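Local coordinates for envelope glycoprotein (Thogoto virus, PDB 5XEA) that drives fusion of the viral and host membranes and probably also attaches the virus to its host-cell receptor, at the interface of chains A and B. Coordinates in Å, arbitrary orientation; residue numbers count along the deposited sequence, not the author numbering. Chains: chain A/B, Envelope glycoprotein.

The interface of chains A and B. Residues chain A 293-294, 297; chain B 23, 207, 209, 212, 223.
A:Glu297 lies with its aliphatic stem across the face of the B:Phe223 ring, its CG 3.9 Å from the centroid of the six ring carbons of B:Phe223 in a CH-pi contact. CG stands beside the backbone N and the chain bends at chi2 (-71°), which carries the carboxylate past the rim of that ring towards B:Asp209. Carboxylate and ring planes stay roughly parallel. A:Ala293, one turn earlier on the long helix 282-327, sets its methyl on the same face, out beyond the CD2/CE2 rim, CB 3.9 Å from B:Phe223 CD2. Both residues thus press on one face of the ring, with A:Glu297 CG over its CD1/CE1 side.

A:Phe294 reaches out on the other flank, CG anti to the backbone N (chi1 176°). Its side chain crosses that of B:Phe207 at about a right angle, and its far rim does the touching: CE1 of A:Phe294 is 3.4 Å from CD2 of B:Phe207. The CD1/CE1 side also meets backbone: the B:Phe223 carbonyl O is 3.4 Å from CE1 of A:Phe294, and the carbonyl carbon lies in the plane of the A:Phe294 ring at its edge. Strands 197-209 and 221-226 of chain B thereby offer one aromatic side chain each to the helix, an apolar seam between subunits of the trimeric fusogen.

At the polar end two carboxylates meet. OE1 of A:Glu297 comes within 2.7 Å of OD2 of B:Asp209, the two planes 41° apart. Such a pair can bond only if one acid carries a proton, and the proton itself is not seen in the structure; a shared proton would be plausible, and its loss would probably make the contact repulsive. B:Val23 borders OE1 with its CG2 methyl. The other oxygen, OE2 of A:Glu297, points to the B:Tyr212 ring, 3.5 Å from its CE2.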
# COMPACT_ATOMS: atom_id res chain seq x y z
N ALA A 293 -0.29 -13.75 6.04
CA ALA A 293 -0.57 -14.42 7.29
C ALA A 293 -1.02 -15.86 7.06
O ALA A 293 -0.56 -16.78 7.75
CB ALA A 293 -1.64 -13.66 8.07
N PHE A 294 -1.91 -16.08 6.09
CA PHE A 294 -2.32 -17.45 5.77
C PHE A 294 -1.12 -18.30 5.36
O PHE A 294 -0.98 -19.45 5.80
CB PHE A 294 -3.38 -17.43 4.67
CG PHE A 294 -3.79 -18.80 4.22
CD1 PHE A 294 -4.73 -19.52 4.94
CD2 PHE A 294 -3.23 -19.37 3.08
CE1 PHE A 294 -5.11 -20.81 4.53
CE2 PHE A 294 -3.61 -20.66 2.67
CZ PHE A 294 -4.55 -21.36 3.39
N GLU A 297 1.14 -19.15 8.35
CA GLU A 297 0.55 -20.16 9.23
C GLU A 297 0.61 -21.55 8.60
O GLU A 297 0.82 -22.55 9.30
CB GLU A 297 -0.89 -19.78 9.58
CG GLU A 297 -0.97 -18.56 10.45
CD GLU A 297 -0.49 -18.82 11.86
OE1 GLU A 297 -0.91 -19.83 12.46
OE2 GLU A 297 0.32 -18.03 12.38
N VAL B 23 -0.92 -25.58 15.50
CA VAL B 23 -1.74 -25.08 14.40
C VAL B 23 -2.07 -26.24 13.47
O VAL B 23 -1.18 -27.01 13.08
CB VAL B 23 -1.04 -23.93 13.64
CG1 VAL B 23 0.41 -24.26 13.32
CG2 VAL B 23 -1.79 -23.62 12.35
N PHE B 207 -6.23 -22.53 8.30
CA PHE B 207 -5.29 -22.96 9.32
C PHE B 207 -5.75 -22.37 10.64
O PHE B 207 -5.94 -21.15 10.75
CB PHE B 207 -3.87 -22.54 8.97
CG PHE B 207 -3.29 -23.34 7.84
CD1 PHE B 207 -2.87 -24.66 8.04
CD2 PHE B 207 -3.19 -22.79 6.58
CE1 PHE B 207 -2.35 -25.41 6.99
CE2 PHE B 207 -2.68 -23.53 5.53
CZ PHE B 207 -2.25 -24.86 5.74
N ASP B 209 -5.13 -21.89 14.66
CA ASP B 209 -4.00 -21.81 15.59
C ASP B 209 -4.57 -21.56 16.97
O ASP B 209 -4.90 -20.41 17.31
CB ASP B 209 -3.04 -20.70 15.16
CG ASP B 209 -1.64 -20.85 15.75
OD1 ASP B 209 -1.51 -21.53 16.79
OD2 ASP B 209 -0.66 -20.30 15.16
N TYR B 212 -2.40 -18.83 19.73
CA TYR B 212 -2.08 -17.56 19.09
C TYR B 212 -2.45 -16.44 20.04
O TYR B 212 -3.64 -16.18 20.26
CB TYR B 212 -2.81 -17.40 17.76
CG TYR B 212 -2.10 -16.45 16.83
CD1 TYR B 212 -2.37 -15.09 16.85
CD2 TYR B 212 -1.15 -16.92 15.94
CE1 TYR B 212 -1.72 -14.22 16.01
CE2 TYR B 212 -0.48 -16.05 15.09
CZ TYR B 212 -0.77 -14.71 15.13
OH TYR B 212 -0.11 -13.84 14.29
N PHE B 223 -7.07 -18.56 9.88
CA PHE B 223 -6.67 -17.87 8.66
C PHE B 223 -7.08 -18.74 7.49
O PHE B 223 -6.66 -19.90 7.39
CB PHE B 223 -5.16 -17.63 8.63
CG PHE B 223 -4.63 -17.00 9.88
CD1 PHE B 223 -4.30 -17.78 10.98
CD2 PHE B 223 -4.45 -15.62 9.97
CE1 PHE B 223 -3.80 -17.21 12.13
CE2 PHE B 223 -3.95 -15.03 11.12
CZ PHE B 223 -3.63 -15.83 12.20